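Local coordinates for protein 2-(hydroxymethyl)glutarate dehydrogenase (Eubacterium barkeri, PDB 3CKY) that catalyses the NAD-dependent interconversion of 2-formylglutarate and (S)-2-hydroxymethylglutarate in the fermentation of nicotinate, working as a homotetramer, at residues N54-A59 with G82-C88; V100-L106 with T167-A172; T137-S143 with D160-D166; F226-F232 with E280-I286; L245-L249 with T262-T266. Residue numbers count along the deposited sequence, not the author numbering.

Interaction 1. Residues N54-A59 with G82-C88; sequences NQKVAA and GGVLSAC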
# COMPACT_ATOMS: atom_id res chain seq x y z
N ASN A 54 33.99 27.04 -1.30
CA ASN A 54 32.61 27.54 -1.27
C ASN A 54 32.45 28.90 -0.61
O ASN A 54 31.72 29.76 -1.11
CB ASN A 54 31.70 26.55 -0.53
CG ASN A 54 31.52 25.23 -1.28
OD1 ASN A 54 31.74 25.15 -2.48
ND2 ASN A 54 31.11 24.19 -0.55
N GLN A 55 33.11 29.10 0.52
CA GLN A 55 33.06 30.37 1.23
C GLN A 55 33.54 31.53 0.36
O GLN A 55 32.93 32.60 0.34
CB GLN A 55 33.90 30.30 2.50
CG GLN A 55 33.36 29.32 3.52
CD GLN A 55 34.00 29.51 4.88
OE1 GLN A 55 35.21 29.69 4.99
NE2 GLN A 55 33.18 29.47 5.92
N LYS A 56 34.65 31.31 -0.34
CA LYS A 56 35.21 32.31 -1.27
C LYS A 56 34.18 32.74 -2.30
O LYS A 56 33.99 33.94 -2.53
CB LYS A 56 36.45 31.75 -1.98
CG LYS A 56 37.69 31.66 -1.10
CD LYS A 56 38.58 32.89 -1.23
CE LYS A 56 39.54 32.79 -2.41
NZ LYS A 56 38.88 32.78 -3.74
N VAL A 57 33.50 31.77 -2.92
CA VAL A 57 32.44 32.07 -3.87
C VAL A 57 31.33 32.86 -3.18
O VAL A 57 30.87 33.87 -3.70
CB VAL A 57 31.83 30.78 -4.49
CG1 VAL A 57 30.71 31.13 -5.46
CG2 VAL A 57 32.91 29.96 -5.19
N ALA A 58 30.94 32.40 -1.99
CA ALA A 58 29.87 33.04 -1.22
C ALA A 58 30.12 34.52 -0.95
O ALA A 58 29.25 35.36 -1.17
CB ALA A 58 29.65 32.29 0.09
N ALA A 59 31.33 34.84 -0.47
CA ALA A 59 31.69 36.21 -0.13
C ALA A 59 31.68 37.17 -1.32
O ALA A 59 31.34 38.34 -1.18
CB ALA A 59 33.05 36.24 0.55
N GLY A 82 31.66 26.42 9.15
CA GLY A 82 32.20 27.26 8.08
C GLY A 82 31.35 27.24 6.82
O GLY A 82 31.87 27.19 5.70
N GLY A 83 30.03 27.28 6.99
CA GLY A 83 29.10 27.10 5.88
C GLY A 83 29.02 28.27 4.92
O GLY A 83 29.60 29.33 5.16
N VAL A 84 28.29 28.06 3.83
CA VAL A 84 28.06 29.09 2.81
C VAL A 84 27.31 30.29 3.40
O VAL A 84 27.68 31.44 3.14
CB VAL A 84 27.31 28.51 1.58
CG1 VAL A 84 26.71 29.62 0.72
CG2 VAL A 84 28.25 27.63 0.77
N LEU A 85 26.29 30.02 4.21
CA LEU A 85 25.47 31.07 4.83
C LEU A 85 26.29 32.06 5.65
O LEU A 85 26.09 33.27 5.54
CB LEU A 85 24.37 30.45 5.70
CG LEU A 85 22.96 30.26 5.10
CD1 LEU A 85 22.92 30.38 3.59
CD2 LEU A 85 22.35 28.92 5.55
N SER A 86 27.22 31.56 6.45
CA SER A 86 28.06 32.42 7.29
C SER A 86 28.98 33.34 6.47
O SER A 86 29.38 34.40 6.95
CB SER A 86 28.89 31.58 8.27
OG SER A 86 29.90 30.84 7.59
N ALA A 87 29.30 32.93 5.24
CA ALA A 87 30.21 33.69 4.38
C ALA A 87 29.50 34.63 3.39
O ALA A 87 30.17 35.39 2.69
CB ALA A 87 31.11 32.73 3.61
N CYS A 88 28.17 34.57 3.33
CA CYS A 88 27.40 35.47 2.47
C CYS A 88 27.22 36.83 3.12
O CYS A 88 26.99 36.92 4.33
CB CYS A 88 26.01 34.90 2.20
SG CYS A 88 25.98 33.46 1.17
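Small side chains let two backbones come close, and the pairing of N54-A59 with G82-C88 illustrates the principle: the CA atoms of A58 and C88 lie 5.1 Å apart. The apolar part centres on A58. Its CB rests 3.8 Å from CB of A87, 4.0 Å from CG1 of V84 and 4.0 Å from SG of C88, so one methyl group fills the hollow between three side chains. N54 adds a further contact, its CB 3.8 Å from CG2 of V84. Polar contacts lie at the margin. Q55 stretches along the surface until its NE2 is 2.6 Å from O of G82, and CA of A59 makes a CH···O contact of 3.3 Å with O of A87. Within 82-88, OG of S86 donates to O of G83 (2.9 Å). V84 and N54 both also touch I10 of strand 6-10, so this is helix-to-helix packing beside the first strand of the Rossmann-type NAD-binding domain.

Interaction 2. Residues V100-L106 with T167-A172; sequences VSPSSTL and TGAGDA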
# COMPACT_ATOMS: atom_id res chain seq x y z
N VAL A 100 14.92 18.44 -3.44
CA VAL A 100 14.63 18.30 -2.03
C VAL A 100 13.16 18.62 -1.71
O VAL A 100 12.44 19.17 -2.53
CB VAL A 100 15.55 19.20 -1.16
CG1 VAL A 100 17.02 18.79 -1.31
CG2 VAL A 100 15.34 20.68 -1.51
N SER A 101 12.72 18.25 -0.51
CA SER A 101 11.36 18.56 -0.07
C SER A 101 11.22 20.06 0.20
O SER A 101 12.20 20.72 0.56
CB SER A 101 11.01 17.78 1.19
OG SER A 101 11.84 18.20 2.26
N PRO A 102 10.00 20.60 0.02
CA PRO A 102 9.72 21.98 0.39
C PRO A 102 10.17 22.33 1.81
O PRO A 102 10.76 23.39 2.03
CB PRO A 102 8.20 22.09 0.27
CG PRO A 102 7.82 21.05 -0.72
CD PRO A 102 8.81 19.94 -0.57
N SER A 103 9.91 21.43 2.76
CA SER A 103 10.25 21.65 4.17
C SER A 103 11.75 21.84 4.35
O SER A 103 12.18 22.70 5.11
CB SER A 103 9.78 20.47 5.02
OG SER A 103 10.52 19.31 4.71
N SER A 104 12.55 21.03 3.66
CA SER A 104 14.01 21.19 3.61
C SER A 104 14.40 22.62 3.28
O SER A 104 15.24 23.23 3.96
CB SER A 104 14.61 20.23 2.55
OG SER A 104 15.84 20.73 2.03
N THR A 105 13.77 23.16 2.23
CA THR A 105 14.05 24.52 1.78
C THR A 105 13.51 25.58 2.76
O THR A 105 14.17 26.60 2.97
CB THR A 105 13.49 24.75 0.36
OG1 THR A 105 14.19 23.91 -0.56
CG2 THR A 105 13.65 26.20 -0.08
N LEU A 106 12.34 25.34 3.34
CA LEU A 106 11.77 26.28 4.31
C LEU A 106 12.67 26.42 5.55
O LEU A 106 12.88 27.54 6.02
CB LEU A 106 10.36 25.85 4.76
CG LEU A 106 9.12 26.32 3.99
CD1 LEU A 106 9.37 27.61 3.23
CD2 LEU A 106 8.60 25.24 3.05
N THR A 167 8.29 30.31 -0.96
CA THR A 167 9.35 29.35 -0.66
C THR A 167 8.84 27.91 -0.55
O THR A 167 7.84 27.64 0.12
CB THR A 167 10.06 29.76 0.64
OG1 THR A 167 10.47 31.12 0.52
CG2 THR A 167 11.29 28.87 0.91
N GLY A 168 9.52 27.01 -1.24
CA GLY A 168 9.15 25.60 -1.26
C GLY A 168 8.23 25.18 -2.40
O GLY A 168 8.10 23.97 -2.63
N ALA A 169 7.64 26.13 -3.16
CA ALA A 169 6.67 25.82 -4.25
C ALA A 169 7.30 25.27 -5.53
O ALA A 169 6.69 24.43 -6.20
CB ALA A 169 5.79 27.04 -4.57
N GLY A 170 8.50 25.76 -5.87
CA GLY A 170 9.29 25.20 -6.98
C GLY A 170 9.61 23.74 -6.73
O GLY A 170 9.38 22.89 -7.59
N ASP A 171 10.15 23.46 -5.54
CA ASP A 171 10.39 22.09 -5.09
C ASP A 171 9.11 21.25 -5.16
O ASP A 171 9.13 20.11 -5.64
CB ASP A 171 10.90 22.05 -3.66
CG ASP A 171 12.27 22.63 -3.51
OD1 ASP A 171 13.07 22.56 -4.46
OD2 ASP A 171 12.56 23.16 -2.42
N ALA A 172 8.02 21.84 -4.69
CA ALA A 172 6.73 21.20 -4.64
C ALA A 172 6.21 20.74 -6.00
O ALA A 172 5.72 19.59 -6.12
CB ALA A 172 5.70 22.14 -3.97
O HOH W 1 12.07 19.23 -5.58
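D171, T167 and P102 lose the most surface here, and each illustrates a different way of joining one helix start to another. D171 meets the other segment with both its carboxylate and its CB. Its OD2 accepts a short hydrogen bond of 2.6 Å from OG1 of T105, while its CB sits 3.5 Å from O of V100. A water extends the link, donating to O of V100 and to O of D171, at 3.1 Å each. T167 works through its methyl group: CG2 is 3.3 Å from CD1 of L106 and 3.7 Å from CG2 of T105. P102, in the first turn of its helix, lays its ring against the second helix, with CB 3.5 Å from O of G168 and CG 4.0 Å from CB of A172. The backbones are closest at this point, CA of P102 being 4.0 Å from CA of G168. Glycine suits that place, because an added CB would clash with CD2 of L106 and the local backbone angles also disfavour one. S101 and G168 are the N-cap residues of their helices, and D121 of strand 118-125 accepts hydrogen bonds from the backbone N of G168 and of D171. The contact thus fastens the long helix 169-197 to the Rossmann-type domain at the interdomain junction, close to S99, which probably binds NAD(+), and to K174, the probable catalytic lysine.

Interaction 3. Residues T137-S143 with D160-D166; sequences TIMVGAS and DIYHVGD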
# COMPACT_ATOMS: atom_id res chain seq x y z
N THR A 137 13.35 24.91 -18.10
CA THR A 137 12.17 25.39 -17.38
C THR A 137 12.55 25.47 -15.92
O THR A 137 13.08 24.52 -15.36
CB THR A 137 10.95 24.47 -17.57
OG1 THR A 137 10.55 24.52 -18.94
CG2 THR A 137 9.79 24.91 -16.69
N ILE A 138 12.32 26.63 -15.32
CA ILE A 138 12.73 26.90 -13.95
C ILE A 138 11.51 27.25 -13.10
O ILE A 138 10.77 28.18 -13.43
CB ILE A 138 13.78 28.02 -13.89
CG1 ILE A 138 15.00 27.65 -14.76
CG2 ILE A 138 14.20 28.29 -12.43
CD1 ILE A 138 16.15 28.66 -14.75
N MET A 139 11.31 26.48 -12.03
CA MET A 139 10.15 26.64 -11.17
C MET A 139 10.60 27.24 -9.84
O MET A 139 11.33 26.61 -9.08
CB MET A 139 9.46 25.29 -10.96
CG MET A 139 8.90 24.66 -12.26
SD MET A 139 9.13 22.85 -12.40
CE MET A 139 10.93 22.78 -12.48
N VAL A 140 10.15 28.47 -9.55
CA VAL A 140 10.69 29.26 -8.45
C VAL A 140 9.71 29.47 -7.30
O VAL A 140 8.57 29.86 -7.51
CB VAL A 140 11.15 30.66 -8.95
CG1 VAL A 140 11.83 31.44 -7.82
CG2 VAL A 140 12.09 30.52 -10.15
N GLY A 141 10.19 29.18 -6.09
CA GLY A 141 9.47 29.47 -4.85
C GLY A 141 10.16 30.62 -4.15
O GLY A 141 11.28 30.47 -3.69
N ALA A 142 9.49 31.77 -4.07
CA ALA A 142 10.09 32.96 -3.49
C ALA A 142 9.06 34.05 -3.26
O ALA A 142 7.92 33.92 -3.68
CB ALA A 142 11.21 33.48 -4.39
N SER A 143 9.47 35.12 -2.58
CA SER A 143 8.65 36.33 -2.49
C SER A 143 8.61 36.99 -3.87
O SER A 143 9.44 36.71 -4.73
CB SER A 143 9.22 37.31 -1.46
OG SER A 143 10.41 37.92 -1.92
N ASP A 160 11.39 29.14 -19.97
CA ASP A 160 10.15 29.29 -19.20
C ASP A 160 10.46 29.38 -17.71
O ASP A 160 10.74 28.36 -17.05
CB ASP A 160 9.19 28.14 -19.48
CG ASP A 160 8.62 28.18 -20.89
OD1 ASP A 160 8.74 29.23 -21.54
OD2 ASP A 160 8.06 27.16 -21.34
N ILE A 161 10.42 30.60 -17.19
CA ILE A 161 10.70 30.86 -15.78
C ILE A 161 9.38 31.08 -15.05
O ILE A 161 8.70 32.07 -15.29
CB ILE A 161 11.60 32.10 -15.59
CG1 ILE A 161 12.84 32.04 -16.50
CG2 ILE A 161 12.01 32.25 -14.10
CD1 ILE A 161 13.64 30.76 -16.38
N TYR A 162 9.02 30.14 -14.18
CA TYR A 162 7.76 30.21 -13.45
C TYR A 162 7.96 30.66 -12.01
O TYR A 162 8.80 30.10 -11.28
CB TYR A 162 7.08 28.86 -13.44
CG TYR A 162 6.56 28.41 -14.78
CD1 TYR A 162 5.30 28.79 -15.21
CD2 TYR A 162 7.33 27.60 -15.61
CE1 TYR A 162 4.82 28.38 -16.44
CE2 TYR A 162 6.86 27.17 -16.84
CZ TYR A 162 5.60 27.56 -17.25
OH TYR A 162 5.10 27.15 -18.48
N HIS A 163 7.20 31.68 -11.61
CA HIS A 163 7.06 32.04 -10.22
C HIS A 163 5.86 31.26 -9.69
O HIS A 163 4.72 31.70 -9.80
CB HIS A 163 6.88 33.55 -10.06
CG HIS A 163 6.81 34.00 -8.64
ND1 HIS A 163 7.42 33.31 -7.61
CD2 HIS A 163 6.22 35.08 -8.08
CE1 HIS A 163 7.19 33.94 -6.47
NE2 HIS A 163 6.47 35.02 -6.73
N VAL A 164 6.13 30.08 -9.15
CA VAL A 164 5.08 29.10 -8.85
C VAL A 164 4.43 29.33 -7.49
O VAL A 164 3.35 28.79 -7.22
CB VAL A 164 5.61 27.64 -8.94
CG1 VAL A 164 6.20 27.37 -10.31
CG2 VAL A 164 6.64 27.36 -7.84
N GLY A 165 5.07 30.12 -6.65
CA GLY A 165 4.53 30.41 -5.33
C GLY A 165 5.62 30.89 -4.42
O GLY A 165 6.67 31.31 -4.88
N ASP A 166 5.37 30.83 -3.11
CA ASP A 166 6.39 31.24 -2.15
C ASP A 166 7.37 30.09 -1.89
O ASP A 166 7.31 29.04 -2.55
CB ASP A 166 5.74 31.72 -0.85
CG ASP A 166 6.45 32.93 -0.26
OD1 ASP A 166 7.70 32.95 -0.22
OD2 ASP A 166 5.74 33.87 0.16
O HOH W 2 11.61 26.33 -20.87
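Parallel strands in register bring paired side chains together on the same face, and T137-S143 beside D160-D166 shows how their bumps and hollows are then shared out. Five backbone hydrogen bonds set the register, among them N of Y162 to O of I138 and N of V140 to O of Y162, both 2.7 Å. On one face I138, V140 and I161 interlock: CD1 of I138 meets CD1 of I161 at 3.7 Å, and CG2 of V140 lies 4.3 Å from CG2 of I161. F147 of helix 144-157 packs over V140 and I161 and stacks on the ring of H163. On the other face, CG1 of V164 lodges against CB of M139 (3.9 Å), and CE2 at the edge of the Y162 ring meets CG2 of T137 (3.7 Å). A beta bulge follows, shifting the register by one so that G141 pairs with G165 and N of A142 bonds to O of G165 at 3.0 Å. The missing side chain of G141 leaves a hollow into which O of D166 dips, 3.2 Å from CA of G141. Outside the pair, K211 of the second subunit forms a salt bridge with D160 and a hydrogen bond with OH of Y162. With helix 144-157 between them, these strands form a beta-alpha-beta crossover at one edge of the sheet in the Rossmann-type domain.

Interaction 4. Residues F226-F232 with E280-I286; sequences FIMSGDF and EDMSAVI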
# COMPACT_ATOMS: atom_id res chain seq x y z
N PHE A 226 11.81 2.12 -25.20
CA PHE A 226 12.42 1.27 -24.19
C PHE A 226 11.75 -0.09 -24.04
O PHE A 226 12.43 -1.11 -24.10
CB PHE A 226 12.43 1.97 -22.82
CG PHE A 226 13.21 3.26 -22.81
CD1 PHE A 226 14.59 3.26 -22.57
CD2 PHE A 226 12.58 4.47 -23.04
CE1 PHE A 226 15.31 4.45 -22.56
CE2 PHE A 226 13.31 5.68 -23.03
CZ PHE A 226 14.67 5.66 -22.79
N ILE A 227 10.45 -0.09 -23.81
CA ILE A 227 9.72 -1.31 -23.49
C ILE A 227 9.69 -2.21 -24.71
O ILE A 227 10.15 -3.33 -24.66
CB ILE A 227 8.27 -1.01 -22.99
CG1 ILE A 227 8.31 -0.29 -21.64
CG2 ILE A 227 7.45 -2.29 -22.85
CD1 ILE A 227 6.96 0.32 -21.20
N MET A 228 9.17 -1.71 -25.83
CA MET A 228 9.03 -2.57 -27.02
C MET A 228 10.38 -2.92 -27.66
O MET A 228 10.51 -3.98 -28.28
CB MET A 228 8.10 -1.94 -28.04
CG MET A 228 6.71 -1.85 -27.53
SD MET A 228 5.56 -1.23 -28.76
CE MET A 228 5.56 -2.62 -29.91
N SER A 229 11.37 -2.05 -27.49
CA SER A 229 12.72 -2.32 -27.97
C SER A 229 13.45 -3.30 -27.07
O SER A 229 14.31 -4.02 -27.53
CB SER A 229 13.54 -1.02 -28.03
OG SER A 229 14.04 -0.62 -26.76
N GLY A 230 13.11 -3.29 -25.79
CA GLY A 230 13.84 -4.08 -24.79
C GLY A 230 15.19 -3.49 -24.42
O GLY A 230 15.95 -4.09 -23.68
N ASP A 231 15.50 -2.31 -24.93
CA ASP A 231 16.73 -1.60 -24.60
C ASP A 231 16.44 -0.54 -23.55
O ASP A 231 15.88 0.51 -23.84
CB ASP A 231 17.33 -0.96 -25.85
CG ASP A 231 18.62 -0.19 -25.57
OD1 ASP A 231 19.07 -0.14 -24.40
OD2 ASP A 231 19.19 0.36 -26.55
N PHE A 232 16.82 -0.83 -22.31
CA PHE A 232 16.52 0.03 -21.18
C PHE A 232 17.73 0.85 -20.76
O PHE A 232 17.76 1.43 -19.67
CB PHE A 232 15.98 -0.81 -20.03
CG PHE A 232 14.65 -1.44 -20.32
CD1 PHE A 232 13.48 -0.71 -20.21
CD2 PHE A 232 14.57 -2.78 -20.69
CE1 PHE A 232 12.25 -1.29 -20.46
CE2 PHE A 232 13.34 -3.37 -20.94
CZ PHE A 232 12.18 -2.62 -20.83
N GLU A 280 19.11 1.20 -15.07
CA GLU A 280 18.35 1.18 -16.31
C GLU A 280 17.25 2.23 -16.26
O GLU A 280 16.87 2.67 -15.17
CB GLU A 280 17.74 -0.21 -16.52
CG GLU A 280 18.80 -1.29 -16.65
CD GLU A 280 18.25 -2.67 -16.99
OE1 GLU A 280 19.07 -3.61 -17.02
OE2 GLU A 280 17.04 -2.83 -17.25
N ASP A 281 16.72 2.61 -17.43
CA ASP A 281 15.59 3.50 -17.48
C ASP A 281 14.50 2.91 -16.59
O ASP A 281 14.36 1.68 -16.46
CB ASP A 281 15.07 3.68 -18.91
CG ASP A 281 13.84 4.55 -18.97
OD1 ASP A 281 14.00 5.78 -18.89
OD2 ASP A 281 12.72 4.01 -19.08
N MET A 282 13.74 3.81 -15.98
CA MET A 282 12.72 3.41 -15.02
C MET A 282 11.61 2.53 -15.60
O MET A 282 10.98 1.84 -14.85
CB MET A 282 12.15 4.65 -14.31
CG MET A 282 11.68 5.82 -15.20
SD MET A 282 9.92 5.87 -15.54
CE MET A 282 9.89 4.91 -17.02
N SER A 283 11.41 2.52 -16.92
CA SER A 283 10.40 1.67 -17.54
C SER A 283 10.76 0.19 -17.46
O SER A 283 9.90 -0.68 -17.64
CB SER A 283 10.16 2.07 -19.00
OG SER A 283 11.33 1.97 -19.80
N ALA A 284 12.04 -0.09 -17.18
CA ALA A 284 12.52 -1.45 -16.90
C ALA A 284 11.84 -2.06 -15.68
O ALA A 284 11.95 -3.24 -15.45
CB ALA A 284 14.04 -1.48 -16.74
N VAL A 285 11.14 -1.26 -14.88
CA VAL A 285 10.35 -1.81 -13.76
C VAL A 285 9.33 -2.89 -14.22
O VAL A 285 8.98 -3.79 -13.44
CB VAL A 285 9.64 -0.67 -12.97
CG1 VAL A 285 8.43 -0.14 -13.74
CG2 VAL A 285 9.26 -1.15 -11.58
N ILE A 286 8.89 -2.82 -15.48
CA ILE A 286 8.06 -3.86 -16.08
C ILE A 286 8.66 -5.28 -15.92
O ILE A 286 7.94 -6.27 -15.78
CB ILE A 286 7.73 -3.57 -17.58
CG1 ILE A 286 6.53 -4.40 -18.04
CG2 ILE A 286 8.95 -3.87 -18.49
CD1 ILE A 286 5.92 -4.00 -19.39
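This is a buried, largely apolar contact in the all-helical C-terminal domain, where the end of helix 217-228 and the loop after it meet the Asx turn and short 3-10 segment leading into helix 286-293. It shows how a single aromatic side chain can join two irregular backbones. F232 gives up far more surface than any other residue. CA of A284 lies over one face of its ring, 3.8 Å from the centroid, in a CH-pi contact; CB of A284 is 3.6 Å from CD1 of F232, and CZ of F232 reaches CG2 of I286 at 4.2 Å. I227 extends the apolar surface, its CG2 4.2 Å from CD1 of I286. Farther along, at the D281 end of the contact, CD1 of F226 packs 3.7 Å from CB of D281. D281 itself is well satisfied: OD2 accepts from N of S283 (2.9 Å), making the Asx turn, and from OG of S283 (2.6 Å), while OD1 forms a salt bridge with K222. G230, at positive phi, takes the chain out of the helix and on toward F232. There the backbone supplies the one hydrogen bond between the segments, from N of D281 to O of F232, 2.7 Å long and nearly straight at 171°.

Interaction 5. Residues L245-L249 with T262-T266; sequences LGLAL and TAMAT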
# COMPACT_ATOMS: atom_id res chain seq x y z
N LEU A 245 10.05 9.63 -5.98
CA LEU A 245 8.87 9.12 -5.26
C LEU A 245 9.07 9.20 -3.74
O LEU A 245 8.14 9.47 -2.98
CB LEU A 245 8.55 7.70 -5.69
CG LEU A 245 8.01 7.53 -7.12
CD1 LEU A 245 8.19 6.09 -7.62
CD2 LEU A 245 6.55 7.96 -7.24
N GLY A 246 10.30 8.96 -3.29
CA GLY A 246 10.65 9.14 -1.87
C GLY A 246 10.48 10.56 -1.38
O GLY A 246 10.05 10.78 -0.28
N LEU A 247 10.86 11.53 -2.21
CA LEU A 247 10.69 12.95 -1.88
C LEU A 247 9.22 13.33 -1.76
O LEU A 247 8.86 14.12 -0.91
CB LEU A 247 11.38 13.84 -2.92
CG LEU A 247 12.92 13.89 -2.85
CD1 LEU A 247 13.51 14.54 -4.13
CD2 LEU A 247 13.40 14.62 -1.56
N ALA A 248 8.39 12.76 -2.63
CA ALA A 248 6.95 12.92 -2.55
C ALA A 248 6.39 12.41 -1.23
O ALA A 248 5.60 13.08 -0.59
CB ALA A 248 6.28 12.21 -3.73
N LEU A 249 6.82 11.22 -0.81
CA LEU A 249 6.39 10.63 0.45
C LEU A 249 6.86 11.45 1.64
O LEU A 249 6.15 11.54 2.65
CB LEU A 249 6.89 9.18 0.57
CG LEU A 249 6.32 8.17 -0.45
CD1 LEU A 249 6.96 6.80 -0.26
CD2 LEU A 249 4.81 8.08 -0.37
N THR A 262 1.30 6.63 -4.66
CA THR A 262 2.73 6.94 -4.67
C THR A 262 3.50 5.91 -3.88
O THR A 262 4.54 5.43 -4.33
CB THR A 262 2.98 8.34 -4.06
OG1 THR A 262 2.23 9.31 -4.81
CG2 THR A 262 4.47 8.69 -4.08
N ALA A 263 2.98 5.59 -2.69
CA ALA A 263 3.59 4.63 -1.79
C ALA A 263 3.74 3.28 -2.48
O ALA A 263 4.82 2.63 -2.40
CB ALA A 263 2.76 4.48 -0.51
N MET A 264 2.67 2.85 -3.16
CA MET A 264 2.73 1.55 -3.81
C MET A 264 3.68 1.60 -5.01
O MET A 264 4.48 0.67 -5.18
CB MET A 264 1.33 1.00 -4.19
CG MET A 264 0.51 0.43 -2.99
SD MET A 264 1.44 -0.37 -1.63
CE MET A 264 2.24 -1.70 -2.53
N ALA A 265 3.65 2.67 -5.79
CA ALA A 265 4.62 2.85 -6.89
C ALA A 265 6.05 2.75 -6.37
O ALA A 265 6.89 2.13 -6.99
CB ALA A 265 4.40 4.19 -7.62
N THR A 266 6.30 3.37 -5.22
CA THR A 266 7.64 3.37 -4.63
C THR A 266 8.14 1.95 -4.38
O THR A 266 9.29 1.61 -4.69
CB THR A 266 7.66 4.23 -3.34
OG1 THR A 266 7.16 5.54 -3.64
CG2 THR A 266 9.07 4.31 -2.73
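Two helical segments, L245-L249 and T262-T266, run roughly antiparallel at 145° with their axes 9.5 Å apart at closest approach, a helix-to-helix contact in the all-helical C-terminal domain. The CA atoms of L245 and T266 come within 5.9 Å, those of L249 and A263 within 7.0 Å. As often between helices, residues a turn apart supply the interface. L245, A248 and L249 surround the methyl group of T262: CG2 of T262 lies 3.9 Å from CD2 of L245, 4.0 Å from CB of A248 and 3.8 Å from CD2 of L249. CD2 of L249 also approaches CB of A263 (4.1 Å), and CD1 of L245 meets CB of A265 (4.2 Å). T262 faces beyond the pair too, its OG1 hydrogen-bonded to E190 of the second subunit. T266 keeps its hydroxyl within its own helix: OG1 donates to O of T262 at 2.7 Å, and with its polar need met in this way it can sit against an aliphatic carbon, 3.3 Å from CB of L245.

Chemistry follows position in this two-domain chain. Interactions 1 and 3 both belong to the Rossmann-type domain, one near the surface between short helices, the other relying on strand hydrogen bonds at a sheet edge that meets the second subunit. Interactions 4 and 5 are buried among the C-terminal helices, and interaction 5 is nested in the loop that interaction 4 closes; both are mainly apolar. Interaction 2 spans the junction, mixing a buried side-chain hydrogen bond with methyl packing. It touches interaction 3, where V164 meets A169 and G170, and interaction 5, where L247 meets V100 and S101. Interactions 1 and 4 lie farthest apart, their centres about 43 Å from each other.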